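Local atomic coordinates of ribosomal-protein-alanine acetyltransferase (Clostridium acetobutylicum, PDB entry 3DNS), a protein that probably transfers an acetyl group to the N-terminal alanine of a ribosomal protein, this chain being its N-terminal, GNAT-like domain. Residues A[30-35]-A[51-56]; A[9-14]-A[23-28]; A[88-93]-A[120-125]. One frame throughout, in Å; residues are numbered along the deposited sequence.

Contact 1: residues A[30-35]-A[51-56]; sequences ITIGRI and MKIYKQ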
ATOM      1  N   ILE A  30      -4.489   2.573   7.148  1.00 22.87           N
ATOM      2  CA  ILE A  30      -3.491   1.956   6.245  1.00 22.70           C
ATOM      3  C   ILE A  30      -3.784   2.533   4.842  1.00 23.03           C
ATOM      4  O   ILE A  30      -4.977   2.724   4.426  1.00 21.24           O
ATOM      5  CB  ILE A  30      -3.636   0.414   6.215  1.00 24.02           C
ATOM      6  CG1 ILE A  30      -3.531  -0.221   7.639  1.00 24.13           C
ATOM      7  CG2 ILE A  30      -2.759  -0.275   5.108  1.00 21.40           C
ATOM      8  CD1 ILE A  30      -2.267   0.013   8.364  1.00 25.26           C
ATOM      9  N   THR A  31      -2.698   2.905   4.143  1.00 22.61           N
ATOM     10  CA  THR A  31      -2.802   3.503   2.817  1.00 22.51           C
ATOM     11  C   THR A  31      -3.150   2.469   1.762  1.00 21.83           C
ATOM     12  O   THR A  31      -2.511   1.436   1.620  1.00 21.83           O
ATOM     13  CB  THR A  31      -1.551   4.319   2.470  1.00 22.33           C
ATOM     14  OG1 THR A  31      -1.457   5.366   3.440  1.00 23.28           O
ATOM     15  CG2 THR A  31      -1.618   4.934   1.052  1.00 21.27           C
ATOM     16  N   ILE A  32      -4.222   2.790   1.048  1.00 21.95           N
ATOM     17  CA  ILE A  32      -4.676   2.022  -0.115  1.00 20.76           C
ATOM     18  C   ILE A  32      -3.978   2.569  -1.366  1.00 21.38           C
ATOM     19  O   ILE A  32      -3.497   1.801  -2.209  1.00 22.02           O
ATOM     20  CB  ILE A  32      -6.193   2.135  -0.258  1.00 20.40           C
ATOM     21  CG1 ILE A  32      -6.889   1.610   1.008  1.00 19.61           C
ATOM     22  CG2 ILE A  32      -6.671   1.394  -1.516  1.00 20.87           C
ATOM     23  CD1 ILE A  32      -8.333   1.727   0.983  1.00 21.18           C
ATOM     24  N   GLY A  33      -3.943   3.892  -1.485  1.00 20.64           N
ATOM     25  CA  GLY A  33      -3.387   4.580  -2.633  1.00 20.12           C
ATOM     26  C   GLY A  33      -3.499   6.078  -2.546  1.00 19.87           C
ATOM     27  O   GLY A  33      -3.738   6.665  -1.445  1.00 18.76           O
ATOM     28  N   ARG A  34      -3.325   6.715  -3.697  1.00 19.51           N
ATOM     29  CA  ARG A  34      -3.327   8.172  -3.733  1.00 20.80           C
ATOM     30  C   ARG A  34      -4.003   8.680  -4.988  1.00 20.28           C
ATOM     31  O   ARG A  34      -4.068   7.989  -5.977  1.00 20.96           O
ATOM     32  CB  ARG A  34      -1.899   8.700  -3.708  1.00 21.45           C
ATOM     33  CG  ARG A  34      -1.186   8.503  -2.437  1.00 22.56           C
ATOM     34  CD  ARG A  34       0.262   8.900  -2.563  1.00 22.67           C
ATOM     35  NE  ARG A  34       0.868   8.843  -1.233  1.00 26.68           N
ATOM     36  CZ  ARG A  34       1.177   7.704  -0.642  1.00 26.11           C
ATOM     37  NH1 ARG A  34       1.713   7.701   0.566  1.00 25.26           N
ATOM     38  NH2 ARG A  34       0.963   6.553  -1.282  1.00 27.30           N
ATOM     39  N   ILE A  35      -4.570   9.863  -4.904  1.00 20.50           N
ATOM     40  CA  ILE A  35      -5.184  10.510  -6.049  1.00 20.90           C
ATOM     41  C   ILE A  35      -4.341  11.724  -6.321  1.00 20.99           C
ATOM     42  O   ILE A  35      -3.964  12.427  -5.380  1.00 20.25           O
ATOM     43  CB  ILE A  35      -6.665  10.880  -5.755  1.00 20.95           C
ATOM     44  CG1 ILE A  35      -7.568   9.640  -5.907  1.00 22.93           C
ATOM     45  CG2 ILE A  35      -7.166  11.990  -6.687  1.00 19.15           C
ATOM     46  CD1 ILE A  35      -8.924   9.807  -5.206  1.00 21.48           C
HETATM   47  N   MSE A  51      -5.198   7.922 -10.448  1.00 18.29           N
HETATM   48  CA  MSE A  51      -5.407   7.200  -9.198  1.00 20.31           C
HETATM   49  C   MSE A  51      -4.430   6.046  -9.105  1.00 20.27           C
HETATM   50  O   MSE A  51      -4.410   5.196  -9.946  1.00 21.71           O
HETATM   51  CB  MSE A  51      -6.804   6.677  -9.073  1.00 19.24           C
HETATM   52  CG  MSE A  51      -7.052   5.977  -7.732  1.00 20.54           C
HETATM   53 SE   MSE A  51      -8.989   5.492  -7.469  0.80 28.82          SE
HETATM   54  CE  MSE A  51      -9.039   4.039  -8.753  1.00 22.50           C
ATOM     55  N   LYS A  52      -3.547   6.109  -8.137  1.00 21.51           N
ATOM     56  CA  LYS A  52      -2.565   5.067  -7.908  1.00 23.88           C
ATOM     57  C   LYS A  52      -3.141   4.205  -6.798  1.00 23.55           C
ATOM     58  O   LYS A  52      -3.688   4.719  -5.816  1.00 23.62           O
ATOM     59  CB  LYS A  52      -1.224   5.666  -7.491  1.00 23.82           C
ATOM     60  CG  LYS A  52      -0.553   6.425  -8.644  1.00 26.57           C
ATOM     61  CD  LYS A  52       0.881   6.788  -8.293  1.00 27.74           C
ATOM     62  CE  LYS A  52       1.567   7.491  -9.433  1.00 30.41           C
ATOM     63  NZ  LYS A  52       1.443   6.607 -10.644  1.00 36.92           N
ATOM     64  N   ILE A  53      -3.090   2.899  -6.997  1.00 24.30           N
ATOM     65  CA  ILE A  53      -3.543   1.933  -5.994  1.00 25.47           C
ATOM     66  C   ILE A  53      -2.414   1.001  -5.788  1.00 26.30           C
ATOM     67  O   ILE A  53      -1.849   0.530  -6.767  1.00 26.37           O
ATOM     68  CB  ILE A  53      -4.781   1.094  -6.435  1.00 25.50           C
ATOM     69  CG1 ILE A  53      -5.977   1.998  -6.746  1.00 26.10           C
ATOM     70  CG2 ILE A  53      -5.160   0.155  -5.343  1.00 24.57           C
ATOM     71  CD1 ILE A  53      -6.551   2.762  -5.470  1.00 24.25           C
ATOM     72  N   TYR A  54      -2.063   0.754  -4.534  1.00 27.07           N
ATOM     73  CA  TYR A  54      -0.941  -0.118  -4.227  1.00 28.12           C
ATOM     74  C   TYR A  54      -1.290  -1.520  -4.732  1.00 27.97           C
ATOM     75  O   TYR A  54      -2.466  -1.939  -4.748  1.00 28.64           O
ATOM     76  CB  TYR A  54      -0.643  -0.144  -2.722  1.00 28.70           C
ATOM     77  CG  TYR A  54       0.196   1.026  -2.180  1.00 30.97           C
ATOM     78  CD1 TYR A  54       1.308   1.513  -2.898  1.00 32.56           C
ATOM     79  CD2 TYR A  54      -0.074   1.603  -0.931  1.00 28.92           C
ATOM     80  CE1 TYR A  54       2.090   2.515  -2.410  1.00 31.39           C
ATOM     81  CE2 TYR A  54       0.711   2.668  -0.457  1.00 28.45           C
ATOM     82  CZ  TYR A  54       1.782   3.100  -1.210  1.00 28.99           C
ATOM     83  OH  TYR A  54       2.596   4.109  -0.810  1.00 30.20           O
ATOM     84  N   LYS A  55      -0.285  -2.244  -5.157  1.00 27.58           N
ATOM     85  CA  LYS A  55      -0.504  -3.600  -5.661  1.00 28.01           C
ATOM     86  C   LYS A  55      -1.067  -4.461  -4.537  1.00 26.77           C
ATOM     87  O   LYS A  55      -0.468  -4.585  -3.480  1.00 27.25           O
ATOM     88  CB  LYS A  55       0.793  -4.196  -6.279  1.00 27.62           C
ATOM     89  CG  LYS A  55       0.573  -5.515  -7.065  1.00 27.86           C
ATOM     90  CD  LYS A  55       1.859  -5.917  -7.767  1.00 29.45           C
ATOM     91  CE  LYS A  55       1.724  -7.028  -8.822  1.00 30.91           C
ATOM     92  NZ  LYS A  55       3.008  -7.214  -9.619  1.00 31.84           N
ATOM     93  N   GLN A  56      -2.242  -5.037  -4.763  1.00 26.68           N
ATOM     94  CA  GLN A  56      -2.963  -5.739  -3.717  1.00 26.40           C
ATOM     95  C   GLN A  56      -2.708  -7.223  -3.794  1.00 27.11           C
ATOM     96  O   GLN A  56      -2.624  -7.780  -4.886  1.00 28.10           O
ATOM     97  CB  GLN A  56      -4.458  -5.452  -3.822  1.00 26.20           C
ATOM     98  CG  GLN A  56      -4.832  -4.010  -3.634  1.00 25.03           C
ATOM     99  CD  GLN A  56      -4.443  -3.437  -2.294  1.00 22.25           C
ATOM    100  OE1 GLN A  56      -3.886  -2.363  -2.221  1.00 24.30           O
ATOM    101  NE2 GLN A  56      -4.785  -4.118  -1.228  1.00 21.74           N
TER

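Contact 2: residues A[9-14]-A[23-28]; sequences YTKIEK and LITDKY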
ATOM      1  N   TYR A   9     -16.017   2.241   4.409  1.00 25.98           N
ATOM      2  CA  TYR A   9     -14.724   1.624   4.743  1.00 26.34           C
ATOM      3  C   TYR A   9     -13.488   2.410   4.378  1.00 25.66           C
ATOM      4  O   TYR A   9     -12.387   1.977   4.644  1.00 25.22           O
ATOM      5  CB  TYR A   9     -14.644   0.242   4.113  1.00 26.90           C
ATOM      6  CG  TYR A   9     -15.632  -0.691   4.741  1.00 27.67           C
ATOM      7  CD1 TYR A   9     -15.561  -0.994   6.087  1.00 28.60           C
ATOM      8  CD2 TYR A   9     -16.660  -1.249   3.998  1.00 29.78           C
ATOM      9  CE1 TYR A   9     -16.504  -1.858   6.679  1.00 28.29           C
ATOM     10  CE2 TYR A   9     -17.594  -2.092   4.584  1.00 28.19           C
ATOM     11  CZ  TYR A   9     -17.494  -2.379   5.905  1.00 26.53           C
ATOM     12  OH  TYR A   9     -18.405  -3.197   6.466  1.00 30.12           O
ATOM     13  N   THR A  10     -13.647   3.557   3.760  1.00 25.50           N
ATOM     14  CA  THR A  10     -12.488   4.268   3.256  1.00 26.72           C
ATOM     15  C   THR A  10     -12.519   5.733   3.664  1.00 26.59           C
ATOM     16  O   THR A  10     -13.535   6.243   4.115  1.00 24.88           O
ATOM     17  CB  THR A  10     -12.357   4.096   1.678  1.00 27.65           C
ATOM     18  OG1 THR A  10     -13.561   4.538   1.027  1.00 28.61           O
ATOM     19  CG2 THR A  10     -12.113   2.615   1.313  1.00 25.16           C
ATOM     20  N   LYS A  11     -11.363   6.391   3.498  1.00 27.83           N
ATOM     21  CA  LYS A  11     -11.193   7.819   3.736  1.00 27.50           C
ATOM     22  C   LYS A  11     -10.329   8.430   2.615  1.00 27.17           C
ATOM     23  O   LYS A  11      -9.383   7.801   2.141  1.00 27.14           O
ATOM     24  CB  LYS A  11     -10.542   8.059   5.113  1.00 27.15           C
ATOM     25  CG  LYS A  11     -11.269   7.347   6.246  1.00 30.12           C
ATOM     26  CD  LYS A  11     -10.630   7.614   7.662  1.00 28.14           C
ATOM     27  CE  LYS A  11     -11.593   7.218   8.804  1.00 28.43           C
ATOM     28  NZ  LYS A  11     -11.011   7.250  10.205  1.00 29.88           N
ATOM     29  N   ILE A  12     -10.686   9.645   2.188  1.00 26.58           N
ATOM     30  CA  ILE A  12      -9.895  10.375   1.206  1.00 26.44           C
ATOM     31  C   ILE A  12      -9.558  11.742   1.856  1.00 26.05           C
ATOM     32  O   ILE A  12     -10.455  12.476   2.301  1.00 24.72           O
ATOM     33  CB  ILE A  12     -10.653  10.569  -0.110  1.00 26.30           C
ATOM     34  CG1 ILE A  12     -11.044   9.225  -0.749  1.00 25.60           C
ATOM     35  CG2 ILE A  12      -9.812  11.442  -1.076  1.00 25.70           C
ATOM     36  CD1 ILE A  12     -11.994   9.393  -1.931  1.00 25.81           C
ATOM     37  N   GLU A  13      -8.273  12.064   1.939  1.00 26.06           N
ATOM     38  CA  GLU A  13      -7.827  13.274   2.607  1.00 26.70           C
ATOM     39  C   GLU A  13      -6.745  13.931   1.795  1.00 26.39           C
ATOM     40  O   GLU A  13      -5.913  13.250   1.224  1.00 23.89           O
ATOM     41  CB  GLU A  13      -7.246  12.949   3.984  1.00 26.56           C
ATOM     42  CG  GLU A  13      -8.313  12.506   4.971  1.00 30.48           C
ATOM     43  CD  GLU A  13      -7.744  11.842   6.206  1.00 29.40           C
ATOM     44  OE1 GLU A  13      -7.211  10.717   6.066  1.00 31.05           O
ATOM     45  OE2 GLU A  13      -7.861  12.435   7.298  1.00 32.40           O
ATOM     46  N   LYS A  14      -6.714  15.262   1.818  1.00 27.10           N
ATOM     47  CA  LYS A  14      -5.681  16.065   1.143  1.00 28.66           C
ATOM     48  C   LYS A  14      -4.359  15.874   1.846  1.00 29.23           C
ATOM     49  O   LYS A  14      -4.316  15.798   3.054  1.00 29.36           O
ATOM     50  CB  LYS A  14      -6.059  17.542   1.161  1.00 29.03           C
ATOM     51  CG  LYS A  14      -5.627  18.279  -0.117  1.00 31.37           C
ATOM     52  CD  LYS A  14      -6.153  19.684  -0.130  1.00 31.58           C
ATOM     53  CE  LYS A  14      -6.240  20.229  -1.515  1.00 34.51           C
ATOM     54  NZ  LYS A  14      -7.018  21.497  -1.460  1.00 35.67           N
ATOM     55  N   LEU A  23      -4.726  11.396  -0.174  1.00 21.34           N
ATOM     56  CA  LEU A  23      -4.363  10.104   0.394  1.00 20.51           C
ATOM     57  C   LEU A  23      -5.633   9.288   0.571  1.00 19.81           C
ATOM     58  O   LEU A  23      -6.610   9.772   1.205  1.00 18.71           O
ATOM     59  CB  LEU A  23      -3.718  10.343   1.749  1.00 19.97           C
ATOM     60  CG  LEU A  23      -3.208   9.133   2.512  1.00 22.19           C
ATOM     61  CD1 LEU A  23      -1.962   8.553   1.784  1.00 26.58           C
ATOM     62  CD2 LEU A  23      -2.849   9.550   3.965  1.00 21.49           C
ATOM     63  N   ILE A  24      -5.620   8.053   0.058  1.00 18.85           N
ATOM     64  CA  ILE A  24      -6.719   7.090   0.349  1.00 18.76           C
ATOM     65  C   ILE A  24      -6.269   6.077   1.406  1.00 18.22           C
ATOM     66  O   ILE A  24      -5.266   5.442   1.252  1.00 17.46           O
ATOM     67  CB  ILE A  24      -7.185   6.290  -0.930  1.00 18.26           C
ATOM     68  CG1 ILE A  24      -7.225   7.206  -2.161  1.00 18.27           C
ATOM     69  CG2 ILE A  24      -8.492   5.488  -0.646  1.00 17.41           C
ATOM     70  CD1 ILE A  24      -7.277   6.491  -3.562  1.00 17.11           C
ATOM     71  N   THR A  25      -7.049   5.926   2.468  1.00 19.22           N
ATOM     72  CA  THR A  25      -6.745   4.935   3.533  1.00 19.13           C
ATOM     73  C   THR A  25      -7.991   4.123   3.882  1.00 20.69           C
ATOM     74  O   THR A  25      -9.124   4.501   3.486  1.00 20.59           O
ATOM     75  CB  THR A  25      -6.214   5.595   4.832  1.00 18.06           C
ATOM     76  OG1 THR A  25      -7.193   6.472   5.321  1.00 19.59           O
ATOM     77  CG2 THR A  25      -4.980   6.416   4.551  1.00 15.01           C
ATOM     78  N   ASP A  26      -7.802   3.026   4.626  1.00 22.54           N
ATOM     79  CA  ASP A  26      -8.978   2.355   5.188  1.00 24.58           C
ATOM     80  C   ASP A  26      -9.229   2.872   6.593  1.00 24.21           C
ATOM     81  O   ASP A  26      -8.530   3.751   7.029  1.00 22.65           O
ATOM     82  CB  ASP A  26      -8.878   0.810   5.096  1.00 25.48           C
ATOM     83  CG  ASP A  26      -7.708   0.198   5.870  1.00 25.41           C
ATOM     84  OD1 ASP A  26      -7.144   0.823   6.791  1.00 21.61           O
ATOM     85  OD2 ASP A  26      -7.400  -0.996   5.549  1.00 27.59           O
ATOM     86  N   LYS A  27     -10.208   2.310   7.296  1.00 25.25           N
ATOM     87  CA  LYS A  27     -10.574   2.799   8.612  1.00 26.67           C
ATOM     88  C   LYS A  27      -9.519   2.631   9.735  1.00 26.63           C
ATOM     89  O   LYS A  27      -9.642   3.271  10.767  1.00 26.63           O
ATOM     90  CB  LYS A  27     -11.930   2.198   9.046  1.00 27.17           C
ATOM     91  CG  LYS A  27     -13.101   3.041   8.618  1.00 28.28           C
ATOM     92  CD  LYS A  27     -14.407   2.571   9.246  1.00 29.79           C
ATOM     93  CE  LYS A  27     -15.513   3.650   9.105  1.00 32.33           C
ATOM     94  NZ  LYS A  27     -15.425   4.421   7.803  1.00 34.27           N
ATOM     95  N   TYR A  28      -8.506   1.778   9.540  1.00 26.74           N
ATOM     96  CA  TYR A  28      -7.347   1.688  10.453  1.00 26.33           C
ATOM     97  C   TYR A  28      -6.240   2.660  10.043  1.00 26.45           C
ATOM     98  O   TYR A  28      -5.176   2.726  10.683  1.00 27.08           O
ATOM     99  CB  TYR A  28      -6.725   0.303  10.409  1.00 26.95           C
ATOM    100  CG  TYR A  28      -7.437  -0.825  11.066  1.00 28.52           C
ATOM    101  CD1 TYR A  28      -8.265  -0.647  12.190  1.00 28.31           C
ATOM    102  CD2 TYR A  28      -7.208  -2.136  10.612  1.00 30.23           C
ATOM    103  CE1 TYR A  28      -8.889  -1.752  12.814  1.00 26.50           C
ATOM    104  CE2 TYR A  28      -7.793  -3.227  11.250  1.00 29.33           C
ATOM    105  CZ  TYR A  28      -8.636  -3.032  12.324  1.00 26.74           C
ATOM    106  OH  TYR A  28      -9.195  -4.161  12.875  1.00 29.46           O
TER
HETATM  107  O   HOH W   1      -6.975   9.225   3.960  1.00 30.60           O

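Contact 3: residues A[88-93]-A[120-125]; sequences VDEEVS and DEFLFG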
ATOM      1  N   VAL A  88      -5.511   5.424 -14.752  1.00 21.76           N
ATOM      2  CA  VAL A  88      -5.090   4.328 -13.864  1.00 22.77           C
ATOM      3  C   VAL A  88      -4.201   3.350 -14.612  1.00 23.96           C
ATOM      4  O   VAL A  88      -4.368   3.107 -15.818  1.00 23.96           O
ATOM      5  CB  VAL A  88      -6.274   3.493 -13.289  1.00 23.80           C
ATOM      6  CG1 VAL A  88      -7.040   4.256 -12.289  1.00 25.61           C
ATOM      7  CG2 VAL A  88      -7.209   3.008 -14.378  1.00 24.71           C
ATOM      8  N   ASP A  89      -3.232   2.826 -13.895  1.00 25.15           N
ATOM      9  CA  ASP A  89      -2.367   1.752 -14.367  1.00 26.35           C
ATOM     10  C   ASP A  89      -3.263   0.602 -14.758  1.00 27.79           C
ATOM     11  O   ASP A  89      -4.267   0.341 -14.080  1.00 27.88           O
ATOM     12  CB  ASP A  89      -1.399   1.385 -13.220  1.00 27.07           C
ATOM     13  CG  ASP A  89      -0.557   0.209 -13.505  1.00 28.36           C
ATOM     14  OD1 ASP A  89      -0.988  -0.641 -14.298  1.00 31.01           O
ATOM     15  OD2 ASP A  89       0.557   0.152 -12.944  1.00 31.85           O
ATOM     16  N   GLU A  90      -2.920  -0.084 -15.853  1.00 28.86           N
ATOM     17  CA  GLU A  90      -3.766  -1.126 -16.334  1.00 30.21           C
ATOM     18  C   GLU A  90      -3.808  -2.326 -15.375  1.00 30.67           C
ATOM     19  O   GLU A  90      -4.720  -3.140 -15.475  1.00 30.84           O
ATOM     20  CB  GLU A  90      -3.346  -1.592 -17.737  1.00 30.71           C
ATOM     21  CG  GLU A  90      -3.760  -0.642 -18.858  1.00 30.65           C
ATOM     22  CD  GLU A  90      -3.631  -1.258 -20.213  1.00 29.94           C
ATOM     23  OE1 GLU A  90      -3.381  -2.476 -20.319  1.00 29.79           O
ATOM     24  OE2 GLU A  90      -3.779  -0.520 -21.194  1.00 33.54           O
ATOM     25  N   GLU A  91      -2.860  -2.415 -14.441  1.00 31.00           N
ATOM     26  CA  GLU A  91      -2.949  -3.428 -13.372  1.00 31.68           C
ATOM     27  C   GLU A  91      -4.119  -3.303 -12.439  1.00 31.63           C
ATOM     28  O   GLU A  91      -4.488  -4.276 -11.819  1.00 32.09           O
ATOM     29  CB  GLU A  91      -1.685  -3.423 -12.521  1.00 31.73           C
ATOM     30  CG  GLU A  91      -0.534  -4.000 -13.301  1.00 34.70           C
ATOM     31  CD  GLU A  91       0.596  -4.449 -12.430  1.00 35.00           C
ATOM     32  OE1 GLU A  91       0.708  -3.961 -11.274  1.00 42.30           O
ATOM     33  OE2 GLU A  91       1.365  -5.302 -12.909  1.00 40.60           O
ATOM     34  N   VAL A  92      -4.670  -2.094 -12.289  1.00 31.85           N
ATOM     35  CA  VAL A  92      -5.786  -1.866 -11.378  1.00 31.35           C
ATOM     36  C   VAL A  92      -6.996  -2.559 -11.988  1.00 31.86           C
ATOM     37  O   VAL A  92      -7.154  -2.604 -13.209  1.00 31.10           O
ATOM     38  CB  VAL A  92      -6.074  -0.338 -11.134  1.00 31.65           C
ATOM     39  CG1 VAL A  92      -7.324  -0.117 -10.252  1.00 29.94           C
ATOM     40  CG2 VAL A  92      -4.825   0.401 -10.502  1.00 27.35           C
ATOM     41  N   SER A  93      -7.849  -3.090 -11.125  1.00 32.35           N
ATOM     42  CA  SER A  93      -9.012  -3.869 -11.558  1.00 32.87           C
ATOM     43  C   SER A  93     -10.021  -2.966 -12.253  1.00 33.27           C
ATOM     44  O   SER A  93     -10.526  -2.019 -11.641  1.00 34.24           O
ATOM     45  CB  SER A  93      -9.646  -4.501 -10.329  1.00 32.59           C
ATOM     46  OG  SER A  93     -10.833  -5.176 -10.667  1.00 35.10           O
ATOM     47  N   ASP A 120       1.184   0.434 -19.551  1.00 26.35           N
ATOM     48  CA  ASP A 120       0.121   1.249 -20.121  1.00 25.61           C
ATOM     49  C   ASP A 120      -0.783   1.753 -18.993  1.00 24.97           C
ATOM     50  O   ASP A 120      -0.806   1.170 -17.899  1.00 23.39           O
ATOM     51  CB  ASP A 120      -0.708   0.422 -21.104  1.00 24.71           C
ATOM     52  CG  ASP A 120       0.099  -0.100 -22.302  1.00 25.75           C
ATOM     53  OD1 ASP A 120       1.222   0.404 -22.625  1.00 21.52           O
ATOM     54  OD2 ASP A 120      -0.462  -1.000 -22.967  1.00 26.26           O
ATOM     55  N   GLU A 121      -1.497   2.854 -19.279  1.00 24.87           N
ATOM     56  CA  GLU A 121      -2.603   3.340 -18.470  1.00 25.07           C
ATOM     57  C   GLU A 121      -3.945   3.408 -19.223  1.00 24.84           C
ATOM     58  O   GLU A 121      -4.030   3.789 -20.413  1.00 25.65           O
ATOM     59  CB  GLU A 121      -2.251   4.729 -17.928  1.00 26.14           C
ATOM     60  CG  GLU A 121      -1.194   4.712 -16.855  1.00 26.17           C
ATOM     61  CD  GLU A 121      -0.887   6.077 -16.301  1.00 26.88           C
ATOM     62  OE1 GLU A 121      -0.426   6.944 -17.107  1.00 30.31           O
ATOM     63  OE2 GLU A 121      -1.078   6.282 -15.059  1.00 25.07           O
ATOM     64  N   PHE A 122      -5.008   3.058 -18.517  1.00 24.47           N
ATOM     65  CA  PHE A 122      -6.377   3.282 -18.994  1.00 23.72           C
ATOM     66  C   PHE A 122      -6.837   4.652 -18.734  1.00 23.89           C
ATOM     67  O   PHE A 122      -6.481   5.237 -17.702  1.00 22.59           O
ATOM     68  CB  PHE A 122      -7.381   2.373 -18.303  1.00 24.10           C
ATOM     69  CG  PHE A 122      -7.268   0.962 -18.692  1.00 22.70           C
ATOM     70  CD1 PHE A 122      -7.369   0.586 -20.040  1.00 26.17           C
ATOM     71  CD2 PHE A 122      -7.132  -0.006 -17.746  1.00 22.60           C
ATOM     72  CE1 PHE A 122      -7.299  -0.754 -20.413  1.00 26.37           C
ATOM     73  CE2 PHE A 122      -7.079  -1.320 -18.099  1.00 24.13           C
ATOM     74  CZ  PHE A 122      -7.143  -1.710 -19.429  1.00 25.55           C
ATOM     75  N   LEU A 123      -7.660   5.165 -19.661  1.00 22.77           N
ATOM     76  CA  LEU A 123      -8.335   6.437 -19.465  1.00 22.57           C
ATOM     77  C   LEU A 123      -9.817   6.148 -19.400  1.00 22.25           C
ATOM     78  O   LEU A 123     -10.408   5.702 -20.386  1.00 22.37           O
ATOM     79  CB  LEU A 123      -7.966   7.449 -20.595  1.00 22.44           C
ATOM     80  CG  LEU A 123      -8.543   8.873 -20.488  1.00 23.45           C
ATOM     81  CD1 LEU A 123      -7.931   9.648 -19.290  1.00 22.60           C
ATOM     82  CD2 LEU A 123      -8.395   9.697 -21.845  1.00 21.10           C
ATOM     83  N   PHE A 124     -10.412   6.403 -18.229  1.00 22.78           N
ATOM     84  CA  PHE A 124     -11.865   6.265 -18.015  1.00 22.21           C
ATOM     85  C   PHE A 124     -12.569   7.609 -17.948  1.00 22.20           C
ATOM     86  O   PHE A 124     -12.005   8.549 -17.468  1.00 22.80           O
ATOM     87  CB  PHE A 124     -12.114   5.523 -16.723  1.00 22.27           C
ATOM     88  CG  PHE A 124     -11.746   4.113 -16.784  1.00 21.37           C
ATOM     89  CD1 PHE A 124     -12.594   3.204 -17.365  1.00 22.86           C
ATOM     90  CD2 PHE A 124     -10.596   3.659 -16.208  1.00 22.84           C
ATOM     91  CE1 PHE A 124     -12.246   1.867 -17.433  1.00 23.65           C
ATOM     92  CE2 PHE A 124     -10.259   2.301 -16.274  1.00 23.55           C
ATOM     93  CZ  PHE A 124     -11.082   1.424 -16.888  1.00 21.43           C
ATOM     94  N   GLY A 125     -13.825   7.705 -18.369  1.00 23.01           N
ATOM     95  CA  GLY A 125     -14.517   8.980 -18.243  1.00 23.57           C
ATOM     96  C   GLY A 125     -15.949   8.817 -17.776  1.00 24.98           C
ATOM     97  O   GLY A 125     -16.562   7.760 -17.989  1.00 25.43           O
TER

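Contact 1: residues A[30-35]-A[51-56]
R34 CG lies anti to the carbonyl carbon (chi1 -69°) and the chain then runs extended to NE, while Y54 sets CG anti to its carbonyl carbon (chi1 -82°), so guanidinium and phenol meet on one face of an antiparallel beta hairpin. Its strands are 31-41 and 46-53 of the GNAT-like sheet. R34 and K52 form the hydrogen-bonded pair: R34 N gives to K52 O and K52 N to R34 O, each at 2.9 Å. Beyond the strand end, Y54 N adds a nearly straight bond to I32 O at 2.9 Å. I32 and G33 both face I24 on the next strand, a classic beta bulge. G33 CA lies 3.2 Å from K52 O, a CA-H...O contact. On the face of I35 and M51, a selenomethionine, I35 CG1 touches M51 CG at 4.1 Å. The other face carries the polar link. The Y54 ring stands at 71° to the guanidinium plane, with T31 CG2 3.6 Å from Y54 CE2. The second subunit packs here: its K55 O is hydrogen-bonded to Y54 OH, and its own Y54 ring stacks on this one. R34 NH2 donates to Y54 OH at 3.0 Å, tilted from the guanidinium plane.

Contact 2: residues A[9-14]-A[23-28]
The antiparallel beta hairpin of strands 10-14 and 21-26 belongs to the N-terminal half of the GNAT-like sheet. K11 and T25 are one hydrogen-bonded pair: K11 N meets T25 O from above the carbonyl plane, and T25 N meets K11 O in the plane of the K11 carbonyl. E13 and L23 are the next such pair, and L23 N to E13 O is short at 2.6 Å. Between them the non-hydrogen-bonded pair I12 and I24 turns its side chains to helix 61-78, where F71 and I67 receive them. The other face carries K11, E13 and T25, with L23 among them. T25 holds OG1 in the crowded position between N and the carbonyl carbon (chi1 60°), 3.7 Å from K11 CB. A water lies 3.1 Å from T25 OG1, 2.6 Å from E13 OE1 and 2.8 Å from L23 O, all within hydrogen-bonding distance. E13 OE1 also forms a salt bridge with K58 of the second subunit. After T25, D26 OD1 accepts from Y28 N at 3.2 Å, an Asx turn, and also from I30 N. The water thus ties side chains to backbone across the hairpin, and the K58 charge probably helps keep E13 ionised.

Contact 3: residues A[88-93]-A[120-125]
The E90 side chain lies flat over a phenylalanine ring. E90 CG is 3.5 Å from the centroid of the F122 ring and 12° off its normal, a CH-pi contact. The chain runs extended beyond CG (chi2 -167°), which carries the carboxylate on above the CE1-CZ side of the ring, with its plane only 9° from that of the ring. E90 OE2 comes 3.2 Å from D120 CB and 3.8 Å from D120 OD2; the two like charges may raise the pKa of one of them. D120 OD1 is hydrogen-bonded to K110 N. The backbone beneath is where strand 83-89 leaves its antiparallel neighbour 117-127 in the GNAT-like sheet. V88 and F122 are a hydrogen-bonded pair, with F122 N to V88 O at 2.8 Å and V88 N to F122 O in the carbonyl plane. The chain then folds into a type I turn from D89 to V92. D89 OD1 takes E91 N at 2.6 Å, an Asx turn, while D89 OD2 makes a salt bridge with K119. E90 N reaches back to D120 O at 3.2 Å. V88 CG2 meets the edge of the F124 ring in plane, 3.7 Å from F124 CE2.

Overall arrangement
The three contacts lie in one mixed sheet and follow each other along the chain in the order 2, 1, 3. Contacts 2 and 1 are adjacent, their centres about 10 Å apart, because strands 21-26 and 31-41 are neighbours. Contact 3 is about 13 Å from contact 1, centre to centre, across the neighbouring strands 46-53 and 83-89, where M51 packs on V88. Contacts 2 and 3 do not touch. Their centres are about 21 Å apart, on opposite sides of the chain's centre. Helix 61-78 packs against both hairpins. The second subunit touches contacts 1 and 2 but not 3, so the dimer interface engages the N-terminal part of the sheet.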